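PDB 6KXD: ketosynthase from Streptomyces sp. MSC090213JE08, which probably catalyses chain elongation in a type II polyketide synthase, condensing an acyl-ACP with malonyl-ACP to give a 3-oxoacyl-ACP with loss of carbon dioxide. Local coordinates for residues A89-L95 with I237-E241; R220-R226 with N363-P369; R252-E256 with I403-Y407. All coordinates share one frame; numbering follows the deposited sequence.

The three contacts sample a thiolase-type ketosynthase fold in two places. Contact 1 seats the end of helix 77-93 on strand 234-242, and contact 3 pairs strand 255-264 with strand 398-405; strand 10-19 runs next to both 234-242 and 255-264, so one mixed sheet serves both, their centres about 13 Å apart. They touch directly, Asp92 of contact 1 reaching Arg252 and His254 of contact 3. Contact 2 joins two loops, its centre about 36 Å from that of contact 1 and 31 Å from that of contact 3. Along the chain contact 1 closes before contact 3 opens, while contact 2 interleaves with both, tying the middle of the chain to its later part.

Contact 1: A89-L95 with I237-E241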
ATOM      1  N   ALA A  89      -6.809   3.798  19.291  1.00 44.02           N
ATOM      2  CA  ALA A  89      -5.517   3.276  19.548  1.00 43.01           C
ATOM      3  C   ALA A  89      -4.696   4.308  20.329  1.00 41.61           C
ATOM      4  O   ALA A  89      -3.959   3.920  21.222  1.00 47.90           O
ATOM      5  CB  ALA A  89      -4.829   2.921  18.261  1.00 44.70           C
ATOM      6  N   VAL A  90      -4.779   5.580  19.936  1.00 47.29           N
ATOM      7  CA  VAL A  90      -3.984   6.576  20.617  1.00 48.59           C
ATOM      8  C   VAL A  90      -4.580   6.807  22.017  1.00 47.85           C
ATOM      9  O   VAL A  90      -3.815   6.880  22.987  1.00 53.98           O
ATOM     10  CB  VAL A  90      -3.777   7.868  19.816  1.00 50.16           C
ATOM     11  CG1 VAL A  90      -2.973   7.601  18.552  1.00 54.02           C
ATOM     12  CG2 VAL A  90      -5.058   8.612  19.505  1.00 49.74           C
ATOM     13  N   ASP A  91      -5.905   6.770  22.123  1.00 49.88           N
ATOM     14  CA  ASP A  91      -6.590   6.735  23.450  1.00 56.00           C
ATOM     15  C   ASP A  91      -5.973   5.603  24.281  1.00 56.86           C
ATOM     16  O   ASP A  91      -5.457   5.822  25.391  1.00 57.29           O
ATOM     17  CB  ASP A  91      -8.111   6.627  23.277  1.00 57.88           C
ATOM     18  CG  ASP A  91      -8.748   7.905  22.754  1.00 57.31           C
ATOM     19  OD1 ASP A  91      -8.055   8.927  22.741  1.00 56.98           O
ATOM     20  OD2 ASP A  91      -9.925   7.864  22.349  1.00 66.94           O
ATOM     21  N   ASP A  92      -5.979   4.396  23.710  1.00 52.47           N
ATOM     22  CA  ASP A  92      -5.515   3.190  24.374  1.00 50.69           C
ATOM     23  C   ASP A  92      -4.036   3.315  24.721  1.00 52.53           C
ATOM     24  O   ASP A  92      -3.570   2.660  25.638  1.00 57.22           O
ATOM     25  CB  ASP A  92      -5.724   1.948  23.501  1.00 56.07           C
ATOM     26  CG  ASP A  92      -5.442   0.641  24.224  1.00 62.09           C
ATOM     27  OD1 ASP A  92      -6.202   0.314  25.167  1.00 59.75           O
ATOM     28  OD2 ASP A  92      -4.468  -0.031  23.845  1.00 56.69           O
ATOM     29  N   ALA A  93      -3.285   4.143  23.985  1.00 50.20           N
ATOM     30  CA  ALA A  93      -1.871   4.262  24.272  1.00 50.27           C
ATOM     31  C   ALA A  93      -1.614   5.341  25.340  1.00 53.04           C
ATOM     32  O   ALA A  93      -0.496   5.454  25.787  1.00 55.39           O
ATOM     33  CB  ALA A  93      -1.104   4.561  23.015  1.00 50.07           C
ATOM     34  N   GLY A  94      -2.633   6.131  25.693  1.00 61.03           N
ATOM     35  CA  GLY A  94      -2.480   7.257  26.643  1.00 59.29           C
ATOM     36  C   GLY A  94      -1.891   8.478  25.963  1.00 65.01           C
ATOM     37  O   GLY A  94      -1.283   9.332  26.595  1.00 57.20           O
ATOM     38  N   LEU A  95      -2.063   8.549  24.640  1.00 58.68           N
ATOM     39  CA  LEU A  95      -1.479   9.588  23.817  1.00 58.26           C
ATOM     40  C   LEU A  95      -2.614  10.519  23.433  1.00 54.97           C
ATOM     41  O   LEU A  95      -3.661  10.075  22.999  1.00 77.88           O
ATOM     42  CB  LEU A  95      -0.861   8.996  22.538  1.00 56.63           C
ATOM     43  CG  LEU A  95       0.537   8.396  22.667  1.00 55.48           C
ATOM     44  CD1 LEU A  95       0.952   7.672  21.398  1.00 53.46           C
ATOM     45  CD2 LEU A  95       1.544   9.481  22.992  1.00 61.15           C
ATOM     46  N   ILE A 237      -5.794  -0.601  14.314  1.00 40.19           N
ATOM     47  CA  ILE A 237      -4.666   0.298  14.386  1.00 43.03           C
ATOM     48  C   ILE A 237      -3.881  -0.029  15.632  1.00 42.11           C
ATOM     49  O   ILE A 237      -4.454  -0.112  16.744  1.00 44.07           O
ATOM     50  CB  ILE A 237      -5.093   1.771  14.321  1.00 40.98           C
ATOM     51  CG1 ILE A 237      -5.861   2.077  13.034  1.00 44.34           C
ATOM     52  CG2 ILE A 237      -3.888   2.670  14.455  1.00 39.40           C
ATOM     53  CD1 ILE A 237      -4.988   2.049  11.774  1.00 45.04           C
ATOM     54  N   LEU A 238      -2.570  -0.162  15.436  1.00 41.10           N
ATOM     55  CA  LEU A 238      -1.652  -0.439  16.486  1.00 45.42           C
ATOM     56  C   LEU A 238      -0.750   0.775  16.671  1.00 46.08           C
ATOM     57  O   LEU A 238      -0.252   1.340  15.696  1.00 42.28           O
ATOM     58  CB  LEU A 238      -0.819  -1.669  16.136  1.00 42.01           C
ATOM     59  CG  LEU A 238      -1.596  -2.979  16.012  1.00 45.69           C
ATOM     60  CD1 LEU A 238      -2.182  -3.122  14.616  1.00 46.72           C
ATOM     61  CD2 LEU A 238      -0.708  -4.168  16.326  1.00 47.22           C
ATOM     62  N   VAL A 239      -0.562   1.189  17.930  1.00 45.58           N
ATOM     63  CA  VAL A 239       0.481   2.153  18.242  1.00 44.49           C
ATOM     64  C   VAL A 239       1.773   1.389  18.522  1.00 47.86           C
ATOM     65  O   VAL A 239       1.839   0.594  19.497  1.00 52.51           O
ATOM     66  CB  VAL A 239       0.096   3.074  19.422  1.00 42.79           C
ATOM     67  CG1 VAL A 239       1.180   4.118  19.656  1.00 47.00           C
ATOM     68  CG2 VAL A 239      -1.254   3.733  19.196  1.00 46.64           C
ATOM     69  N   LEU A 240       2.786   1.638  17.679  1.00 44.21           N
ATOM     70  CA  LEU A 240       4.111   1.163  17.853  1.00 42.82           C
ATOM     71  C   LEU A 240       4.952   2.324  18.377  1.00 43.79           C
ATOM     72  O   LEU A 240       4.794   3.449  17.903  1.00 45.25           O
ATOM     73  CB  LEU A 240       4.721   0.691  16.531  1.00 43.38           C
ATOM     74  CG  LEU A 240       4.340  -0.713  16.077  1.00 44.00           C
ATOM     75  CD1 LEU A 240       2.874  -0.779  15.710  1.00 44.44           C
ATOM     76  CD2 LEU A 240       5.209  -1.125  14.897  1.00 47.11           C
ATOM     77  N   GLU A 241       5.879   2.018  19.275  1.00 46.69           N
ATOM     78  CA  GLU A 241       6.719   3.032  19.907  1.00 45.21           C
ATOM     79  C   GLU A 241       8.072   2.438  20.230  1.00 42.93           C
ATOM     80  O   GLU A 241       8.152   1.254  20.536  1.00 45.36           O
ATOM     81  CB  GLU A 241       6.102   3.492  21.226  1.00 57.41           C
ATOM     82  CG  GLU A 241       5.085   4.596  21.083  1.00 62.93           C
ATOM     83  CD  GLU A 241       4.648   5.182  22.423  1.00 67.07           C
ATOM     84  OE1 GLU A 241       3.547   4.810  22.889  1.00 60.38           O
ATOM     85  OE2 GLU A 241       5.408   6.011  22.993  1.00 69.88           O
TER
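Val239 lays its CG2 methyl against the inner side of the last turn of helix 77-93, overlapping Ala89 and Ala93 one turn apart. This is helix-on-sheet packing in the thiolase-type fold: strand 234-242 belongs to the mixed sheet, helix 77-93 covers one of its faces, and the two local axes pass 8.0 Å apart at -45°. The small side chains of Ala89 and Ala93 probably allow so close an approach. CG2 lies 3.4 Å from Ala89 O, a carbonyl of the last turn, and 3.9 Å from Ala93 CB. The first torsion of Val239 sets its two methyls apart: CG1 stands anti to the backbone N (chi1 -177°) and reaches Leu95 as well as Ala93, while CG2, beside that N, lies against Ala89 and Ala93. Towards the other end of the strand segment, Ala89 CB also meets the CG2 branch of Ile237, whose longer branch leads away from the helix.

The helix closes in a Schellman motif, with Gly94 at positive phi and Leu95 N bonded back to Val90 O at 2.9 Å. That reversal returns Leu95 to the sheet, where its CD1 lies 4.0 Å from Val239 CG1. Strands 191-198 and 10-19 flank the same patch, with Ile191, Leu193 and Thr13 touching Val239. At the far end Glu241 brings a buried carboxylate beside this apolar surface; salt bridges to Arg249 and Arg103 and hydrogen bonds to Thr13 and Ser245 hold it, while its OE1 lies 4.1 Å from Leu95 CD1.

Contact 2: R220-R226 with N363-P369; sequences RPFDKDR and NHRETDP
Two irregular loops run side by side here, joined by a single beta bridge between Asp223 and Thr367, with Asp368 N giving a nearly straight bond to Phe222 O (2.7 Å, 177°) and Lys224 N bonding to Glu366 O. Asp223 does much of the side-chain work. Its CG swings anti to the backbone N (chi1 -170°), which carries OD2 to two successive amides. Arg365 N meets Asp223 OD2 nearly along the C-O axis at 2.8 Å, and Glu366 N reaches the same oxygen from above the carboxylate plane. The other oxygen, OD1, accepts Asp225 N in an Asx turn and makes a long salt bridge to Arg365 NH1.

Segment 220-226 folds as two consecutive beta turns, type II from Arg220 to Asp223 and type I from Asp223 to Arg226, against the irregular loop 363-369. Over them the guanidinium groups of Arg220 and Arg365 stack face to face, centres 3.6 Å apart and planes at 13°; the neighbouring carboxylates of Asp223 and Asp225 probably offset their like charges. Arg220 NH1 meanwhile reaches Asn363 O in the guanidinium plane. Arg226 NH1 grips both Asp223 O and Asp368 OD2, the latter a 2.7 Å salt bridge, while its NE and NH2 bond to Thr305 O and Lys306 O. A water links Pro221 O to His364 ND1, and the ring's other nitrogen, NE2, shares a 2.5 Å hydrogen bond with Thr367 OG1.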
ATOM      1  N   ARG A 220     -15.074 -22.055   7.856  1.00 44.87           N
ATOM      2  CA  ARG A 220     -14.526 -23.175   8.575  1.00 47.09           C
ATOM      3  C   ARG A 220     -13.064 -23.394   8.223  1.00 52.34           C
ATOM      4  O   ARG A 220     -12.745 -24.347   7.511  1.00 51.16           O
ATOM      5  CB  ARG A 220     -15.305 -24.457   8.227  1.00 50.17           C
ATOM      6  CG  ARG A 220     -16.813 -24.368   8.367  1.00 50.32           C
ATOM      7  CD  ARG A 220     -17.418 -25.774   8.279  1.00 51.82           C
ATOM      8  NE  ARG A 220     -18.848 -25.716   8.072  1.00 55.82           N
ATOM      9  CZ  ARG A 220     -19.747 -25.662   9.060  1.00 62.10           C
ATOM     10  NH1 ARG A 220     -19.367 -25.417  10.305  1.00 50.67           N
ATOM     11  NH2 ARG A 220     -21.021 -25.854   8.794  1.00 61.16           N
ATOM     12  N   PRO A 221     -12.134 -22.521   8.665  1.00 50.03           N
ATOM     13  CA  PRO A 221     -10.720 -22.700   8.369  1.00 53.07           C
ATOM     14  C   PRO A 221     -10.154 -24.020   8.896  1.00 49.52           C
ATOM     15  O   PRO A 221     -10.276 -24.359  10.086  1.00 53.25           O
ATOM     16  CB  PRO A 221     -10.044 -21.485   9.026  1.00 50.43           C
ATOM     17  CG  PRO A 221     -11.141 -20.455   9.014  1.00 52.79           C
ATOM     18  CD  PRO A 221     -12.362 -21.272   9.406  1.00 51.98           C
ATOM     19  N   PHE A 222      -9.501 -24.710   7.964  1.00 46.22           N
ATOM     20  CA  PHE A 222      -8.786 -25.958   8.174  1.00 50.60           C
ATOM     21  C   PHE A 222      -9.777 -27.122   8.329  1.00 53.41           C
ATOM     22  O   PHE A 222      -9.361 -28.239   8.584  1.00 52.65           O
ATOM     23  CB  PHE A 222      -7.829 -25.877   9.362  1.00 48.65           C
ATOM     24  CG  PHE A 222      -6.788 -24.795   9.208  1.00 55.22           C
ATOM     25  CD1 PHE A 222      -5.826 -24.885   8.214  1.00 52.48           C
ATOM     26  CD2 PHE A 222      -6.799 -23.669  10.020  1.00 56.36           C
ATOM     27  CE1 PHE A 222      -4.882 -23.885   8.036  1.00 53.90           C
ATOM     28  CE2 PHE A 222      -5.846 -22.675   9.848  1.00 56.57           C
ATOM     29  CZ  PHE A 222      -4.893 -22.788   8.859  1.00 51.68           C
ATOM     30  N   ASP A 223     -11.062 -26.857   8.118  1.00 51.00           N
ATOM     31  CA  ASP A 223     -12.067 -27.900   8.183  1.00 55.59           C
ATOM     32  C   ASP A 223     -12.019 -28.680   6.870  1.00 57.50           C
ATOM     33  O   ASP A 223     -11.779 -28.090   5.837  1.00 51.92           O
ATOM     34  CB  ASP A 223     -13.450 -27.306   8.408  1.00 56.87           C
ATOM     35  CG  ASP A 223     -14.521 -28.335   8.726  1.00 61.21           C
ATOM     36  OD1 ASP A 223     -15.006 -28.973   7.770  1.00 52.10           O
ATOM     37  OD2 ASP A 223     -14.841 -28.476   9.932  1.00 61.54           O
ATOM     38  N   LYS A 224     -12.298 -29.987   6.955  1.00 54.88           N
ATOM     39  CA  LYS A 224     -12.302 -30.894   5.841  1.00 52.70           C
ATOM     40  C   LYS A 224     -13.346 -30.460   4.805  1.00 50.07           C
ATOM     41  O   LYS A 224     -13.109 -30.638   3.607  1.00 55.44           O
ATOM     42  CB  LYS A 224     -12.516 -32.327   6.351  1.00 54.71           C
ATOM     43  CG  LYS A 224     -12.323 -33.436   5.325  1.00 68.36           C
ATOM     44  CD  LYS A 224     -12.701 -34.828   5.841  1.00 66.66           C
ATOM     45  CE  LYS A 224     -12.307 -35.952   4.900  1.00 73.89           C
ATOM     46  NZ  LYS A 224     -13.397 -36.265   3.946  1.00 83.81           N
ATOM     47  N   ASP A 225     -14.472 -29.861   5.223  1.00 50.34           N
ATOM     48  CA  ASP A 225     -15.521 -29.461   4.249  1.00 54.28           C
ATOM     49  C   ASP A 225     -15.680 -27.934   4.207  1.00 51.67           C
ATOM     50  O   ASP A 225     -16.714 -27.449   3.750  1.00 52.73           O
ATOM     51  CB  ASP A 225     -16.864 -30.153   4.512  1.00 57.08           C
ATOM     52  CG  ASP A 225     -16.698 -31.633   4.821  1.00 70.75           C
ATOM     53  OD1 ASP A 225     -16.344 -32.394   3.885  1.00 76.54           O
ATOM     54  OD2 ASP A 225     -16.865 -32.003   6.007  1.00 74.56           O
ATOM     55  N   ARG A 226     -14.606 -27.207   4.543  1.00 52.61           N
ATOM     56  CA  ARG A 226     -14.553 -25.733   4.351  1.00 50.47           C
ATOM     57  C   ARG A 226     -14.952 -25.407   2.905  1.00 48.85           C
ATOM     58  O   ARG A 226     -14.681 -26.167   1.956  1.00 54.39           O
ATOM     59  CB  ARG A 226     -13.157 -25.227   4.734  1.00 53.11           C
ATOM     60  CG  ARG A 226     -12.056 -25.643   3.771  1.00 47.32           C
ATOM     61  CD  ARG A 226     -10.684 -25.224   4.242  1.00 50.57           C
ATOM     62  NE  ARG A 226      -9.666 -25.692   3.320  1.00 52.10           N
ATOM     63  CZ  ARG A 226      -9.060 -26.879   3.375  1.00 52.06           C
ATOM     64  NH1 ARG A 226      -9.492 -27.836   4.176  1.00 55.73           N
ATOM     65  NH2 ARG A 226      -8.010 -27.105   2.619  1.00 44.33           N
ATOM     66  N   ASN A 363     -16.460 -22.732  14.092  1.00 52.72           N
ATOM     67  CA  ASN A 363     -17.167 -23.483  13.065  1.00 57.59           C
ATOM     68  C   ASN A 363     -16.360 -24.734  12.661  1.00 50.72           C
ATOM     69  O   ASN A 363     -16.447 -25.191  11.518  1.00 57.21           O
ATOM     70  CB  ASN A 363     -17.493 -22.608  11.848  1.00 57.42           C
ATOM     71  CG  ASN A 363     -18.080 -21.258  12.208  1.00 61.89           C
ATOM     72  OD1 ASN A 363     -18.910 -21.174  13.102  1.00 60.29           O
ATOM     73  ND2 ASN A 363     -17.649 -20.200  11.532  1.00 58.48           N
ATOM     74  N   HIS A 364     -15.567 -25.274  13.587  1.00 48.14           N
ATOM     75  CA  HIS A 364     -14.696 -26.402  13.298  1.00 58.47           C
ATOM     76  C   HIS A 364     -15.405 -27.718  13.638  1.00 61.01           C
ATOM     77  O   HIS A 364     -15.615 -28.025  14.840  1.00 63.43           O
ATOM     78  CB  HIS A 364     -13.370 -26.298  14.048  1.00 55.52           C
ATOM     79  CG  HIS A 364     -12.293 -27.135  13.427  1.00 58.17           C
ATOM     80  ND1 HIS A 364     -11.787 -26.854  12.170  1.00 60.37           N
ATOM     81  CD2 HIS A 364     -11.638 -28.239  13.856  1.00 62.79           C
ATOM     82  CE1 HIS A 364     -10.856 -27.737  11.870  1.00 60.89           C
ATOM     83  NE2 HIS A 364     -10.735 -28.587  12.885  1.00 65.32           N
ATOM     84  N   ARG A 365     -15.755 -28.462  12.584  1.00 56.16           N
ATOM     85  CA  ARG A 365     -16.372 -29.808  12.702  1.00 61.96           C
ATOM     86  C   ARG A 365     -15.268 -30.866  12.739  1.00 64.69           C
ATOM     87  O   ARG A 365     -15.194 -31.634  13.660  1.00 70.87           O
ATOM     88  CB  ARG A 365     -17.328 -30.075  11.542  1.00 65.24           C
ATOM     89  CG  ARG A 365     -18.640 -29.321  11.661  1.00 66.83           C
ATOM     90  CD  ARG A 365     -19.001 -28.596  10.387  1.00 77.30           C
ATOM     91  NE  ARG A 365     -19.874 -29.301   9.456  1.00 75.25           N
ATOM     92  CZ  ARG A 365     -19.784 -29.204   8.133  1.00 80.81           C
ATOM     93  NH1 ARG A 365     -18.609 -29.008   7.554  1.00 79.44           N
ATOM     94  NH2 ARG A 365     -20.880 -29.258   7.395  1.00 86.08           N
ATOM     95  N   GLU A 366     -14.378 -30.832  11.746  1.00 69.43           N
ATOM     96  CA  GLU A 366     -13.405 -31.883  11.532  1.00 57.17           C
ATOM     97  C   GLU A 366     -12.184 -31.326  10.789  1.00 58.46           C
ATOM     98  O   GLU A 366     -12.348 -30.769   9.710  1.00 60.02           O
ATOM     99  CB  GLU A 366     -14.095 -32.946  10.685  1.00 63.48           C
ATOM    100  CG  GLU A 366     -13.231 -34.159  10.420  1.00 64.82           C
ATOM    101  CD  GLU A 366     -13.830 -35.125   9.407  1.00 70.17           C
ATOM    102  OE1 GLU A 366     -14.937 -34.850   8.858  1.00 70.99           O
ATOM    103  OE2 GLU A 366     -13.180 -36.144   9.158  1.00 64.93           O
ATOM    104  N   THR A 367     -10.988 -31.522  11.350  1.00 59.09           N
ATOM    105  CA  THR A 367      -9.752 -31.012  10.792  1.00 59.61           C
ATOM    106  C   THR A 367      -9.515 -31.741   9.466  1.00 65.94           C
ATOM    107  O   THR A 367      -9.683 -32.963   9.367  1.00 55.91           O
ATOM    108  CB  THR A 367      -8.602 -31.122  11.805  1.00 64.55           C
ATOM    109  OG1 THR A 367      -8.978 -30.430  12.997  1.00 56.86           O
ATOM    110  CG2 THR A 367      -7.305 -30.510  11.322  1.00 64.45           C
ATOM    111  N   ASP A 368      -9.230 -30.978   8.410  1.00 61.82           N
ATOM    112  CA  ASP A 368      -8.799 -31.575   7.156  1.00 55.81           C
ATOM    113  C   ASP A 368      -7.605 -32.465   7.483  1.00 46.74           C
ATOM    114  O   ASP A 368      -6.678 -32.045   8.202  1.00 47.86           O
ATOM    115  CB  ASP A 368      -8.491 -30.486   6.118  1.00 61.15           C
ATOM    116  CG  ASP A 368      -8.230 -31.003   4.710  1.00 53.63           C
ATOM    117  OD1 ASP A 368      -7.515 -32.042   4.569  1.00 52.47           O
ATOM    118  OD2 ASP A 368      -8.762 -30.384   3.768  1.00 53.83           O
ATOM    119  N   PRO A 369      -7.582 -33.751   7.027  1.00 47.23           N
ATOM    120  CA  PRO A 369      -6.446 -34.633   7.319  1.00 48.68           C
ATOM    121  C   PRO A 369      -5.127 -34.102   6.710  1.00 51.10           C
ATOM    122  O   PRO A 369      -4.045 -34.377   7.229  1.00 45.68           O
ATOM    123  CB  PRO A 369      -6.858 -36.002   6.742  1.00 50.94           C
ATOM    124  CG  PRO A 369      -7.998 -35.724   5.771  1.00 54.67           C
ATOM    125  CD  PRO A 369      -8.608 -34.392   6.189  1.00 52.65           C
TER
HETATM  126  O   HOH W   1     -13.002 -24.421  11.236  1.00 55.26           O

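Contact 3: R252-E256 with I403-Y407; sequences RIHAE and ILGTY
Torsions in both side chains bring Ile253 and Tyr407 together: the tyrosine ring swings anti to its own main-chain nitrogen (chi1 167°), while Ile253 sets CG2 anti to its N and runs CG1 on to an extended CD1 (chi2 172°). The two branches of the isoleucine then take different parts of the tyrosine. CG2 presses on the root of the side chain, 3.6 Å from Tyr407 CB, and CD1 sits over one face of the ring as a CH-pi contact, 4.2 Å from the centroid, displaced towards the CD2-CE2 rim. Leu243 of helix 243-247 touches both residues. Replacing Ile253 with alanine would probably leave that ring face without its methyl cover and the tyrosine freer to turn at the C-terminal end of the modelled chain.

Next to this pair, strands 255-264 and 398-405 of the mixed ketosynthase sheet run antiparallel, Glu256 and Gly405 forming a hydrogen-bonded pair. Glu256 N gives a nearly straight bond of 2.7 Å to Gly405 O (177°), and Gly405 N returns one of 2.9 Å to Glu256 O. Glu256 O also takes a CA-H...O contact from Leu404 CA at 3.3 Å. Just before the pair, His254 and Ala255 both face Leu12 of strand 10-19, a classic beta bulge, and Ala255 CB rests 3.4 Å from Gly405 O. The Glu256 side chain extends to a carboxylate whose OE1 makes a salt bridge with Arg9, while Leu404 packs on Cys349 and Ile353 of helix 341-355.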
ATOM      1  N   ARG A 252       1.672   1.975  29.259  1.00 64.05           N
ATOM      2  CA  ARG A 252       1.397   0.547  29.369  1.00 62.56           C
ATOM      3  C   ARG A 252       1.757  -0.098  28.014  1.00 60.98           C
ATOM      4  O   ARG A 252       1.279   0.338  26.985  1.00 59.87           O
ATOM      5  CB  ARG A 252      -0.067   0.353  29.782  1.00 59.38           C
ATOM      6  CG  ARG A 252      -0.527  -1.094  29.853  1.00 62.66           C
ATOM      7  CD  ARG A 252      -1.095  -1.612  28.538  1.00 56.57           C
ATOM      8  NE  ARG A 252      -2.384  -1.035  28.177  1.00 55.01           N
ATOM      9  CZ  ARG A 252      -2.577   0.018  27.385  1.00 60.23           C
ATOM     10  NH1 ARG A 252      -1.620   0.478  26.587  1.00 63.57           N
ATOM     11  NH2 ARG A 252      -3.743   0.623  27.402  1.00 58.45           N
ATOM     12  N   ILE A 253       2.578  -1.151  28.048  1.00 62.92           N
ATOM     13  CA  ILE A 253       3.048  -1.871  26.880  1.00 59.54           C
ATOM     14  C   ILE A 253       2.302  -3.210  26.774  1.00 66.33           C
ATOM     15  O   ILE A 253       2.455  -4.061  27.629  1.00 59.60           O
ATOM     16  CB  ILE A 253       4.574  -2.048  26.986  1.00 65.01           C
ATOM     17  CG1 ILE A 253       5.297  -0.699  26.885  1.00 71.55           C
ATOM     18  CG2 ILE A 253       5.075  -3.062  25.975  1.00 63.15           C
ATOM     19  CD1 ILE A 253       6.778  -0.752  27.167  1.00 69.24           C
ATOM     20  N   HIS A 254       1.515  -3.388  25.701  1.00 58.34           N
ATOM     21  CA  HIS A 254       0.697  -4.579  25.488  1.00 59.72           C
ATOM     22  C   HIS A 254       1.598  -5.769  25.143  1.00 66.94           C
ATOM     23  O   HIS A 254       1.417  -6.857  25.697  1.00 68.08           O
ATOM     24  CB  HIS A 254      -0.329  -4.387  24.361  1.00 56.57           C
ATOM     25  CG  HIS A 254      -1.476  -3.478  24.642  1.00 57.66           C
ATOM     26  ND1 HIS A 254      -2.487  -3.801  25.541  1.00 65.47           N
ATOM     27  CD2 HIS A 254      -1.852  -2.313  24.067  1.00 59.24           C
ATOM     28  CE1 HIS A 254      -3.401  -2.850  25.540  1.00 64.96           C
ATOM     29  NE2 HIS A 254      -3.029  -1.915  24.647  1.00 63.81           N
ATOM     30  N   ALA A 255       2.536  -5.554  24.203  1.00 61.73           N
ATOM     31  CA  ALA A 255       3.461  -6.578  23.733  1.00 59.11           C
ATOM     32  C   ALA A 255       4.627  -5.905  22.994  1.00 56.44           C
ATOM     33  O   ALA A 255       4.693  -4.691  22.870  1.00 52.10           O
ATOM     34  CB  ALA A 255       2.725  -7.581  22.870  1.00 63.86           C
ATOM     35  N   GLU A 256       5.617  -6.706  22.614  1.00 58.10           N
ATOM     36  CA  GLU A 256       6.760  -6.222  21.907  1.00 57.01           C
ATOM     37  C   GLU A 256       6.627  -6.702  20.454  1.00 50.93           C
ATOM     38  O   GLU A 256       6.123  -7.804  20.200  1.00 57.34           O
ATOM     39  CB  GLU A 256       8.048  -6.709  22.569  1.00 58.31           C
ATOM     40  CG  GLU A 256       9.275  -5.992  22.051  1.00 63.19           C
ATOM     41  CD  GLU A 256      10.606  -6.440  22.622  1.00 67.22           C
ATOM     42  OE1 GLU A 256      10.602  -7.217  23.591  1.00 70.08           O
ATOM     43  OE2 GLU A 256      11.646  -6.002  22.082  1.00 69.36           O
ATOM     44  N   ILE A 403       5.973 -11.323  14.021  1.00 48.03           N
ATOM     45  CA  ILE A 403       6.283 -11.994  15.282  1.00 51.79           C
ATOM     46  C   ILE A 403       6.231 -10.948  16.383  1.00 49.59           C
ATOM     47  O   ILE A 403       7.003  -9.966  16.365  1.00 47.50           O
ATOM     48  CB  ILE A 403       7.647 -12.702  15.277  1.00 53.07           C
ATOM     49  CG1 ILE A 403       7.913 -13.578  14.048  1.00 53.39           C
ATOM     50  CG2 ILE A 403       7.813 -13.488  16.568  1.00 59.21           C
ATOM     51  CD1 ILE A 403       6.984 -14.739  13.843  1.00 58.56           C
ATOM     52  N   LEU A 404       5.314 -11.195  17.332  1.00 44.35           N
ATOM     53  CA  LEU A 404       5.153 -10.453  18.551  1.00 49.74           C
ATOM     54  C   LEU A 404       5.599 -11.316  19.740  1.00 50.71           C
ATOM     55  O   LEU A 404       5.577 -12.541  19.660  1.00 49.47           O
ATOM     56  CB  LEU A 404       3.676 -10.080  18.678  1.00 50.18           C
ATOM     57  CG  LEU A 404       3.105  -9.213  17.553  1.00 50.24           C
ATOM     58  CD1 LEU A 404       1.640  -8.933  17.785  1.00 51.61           C
ATOM     59  CD2 LEU A 404       3.873  -7.914  17.439  1.00 50.87           C
ATOM     60  N   GLY A 405       5.993 -10.639  20.821  1.00 57.23           N
ATOM     61  CA  GLY A 405       6.495 -11.236  22.044  1.00 58.17           C
ATOM     62  C   GLY A 405       6.003 -10.498  23.273  1.00 59.03           C
ATOM     63  O   GLY A 405       5.562  -9.343  23.182  1.00 53.16           O
ATOM     64  N   THR A 406       6.060 -11.167  24.437  1.00 59.71           N
ATOM     65  CA  THR A 406       5.704 -10.503  25.695  1.00 61.01           C
ATOM     66  C   THR A 406       6.788  -9.467  25.973  1.00 60.16           C
ATOM     67  O   THR A 406       7.949  -9.741  25.713  1.00 56.32           O
ATOM     68  CB  THR A 406       5.556 -11.484  26.871  1.00 65.38           C
ATOM     69  OG1 THR A 406       4.647 -12.520  26.499  1.00 71.33           O
ATOM     70  CG2 THR A 406       5.044 -10.811  28.129  1.00 58.23           C
ATOM     71  N   TYR A 407       6.419  -8.308  26.514  1.00 66.17           N
ATOM     72  CA  TYR A 407       7.423  -7.325  26.794  1.00 70.27           C
ATOM     73  C   TYR A 407       8.314  -7.837  27.931  1.00 77.30           C
ATOM     74  O   TYR A 407       7.792  -8.115  29.000  1.00 62.16           O
ATOM     75  CB  TYR A 407       6.811  -5.969  27.145  1.00 76.92           C
ATOM     76  CG  TYR A 407       7.831  -5.037  27.746  1.00 83.32           C
ATOM     77  CD1 TYR A 407       9.110  -4.962  27.216  1.00 80.53           C
ATOM     78  CD2 TYR A 407       7.542  -4.275  28.868  1.00 86.90           C
ATOM     79  CE1 TYR A 407      10.075  -4.142  27.775  1.00 88.93           C
ATOM     80  CE2 TYR A 407       8.498  -3.442  29.430  1.00 92.08           C
ATOM     81  CZ  TYR A 407       9.769  -3.377  28.882  1.00 89.12           C
ATOM     82  OH  TYR A 407      10.735  -2.571  29.406  1.00 99.80           O
TER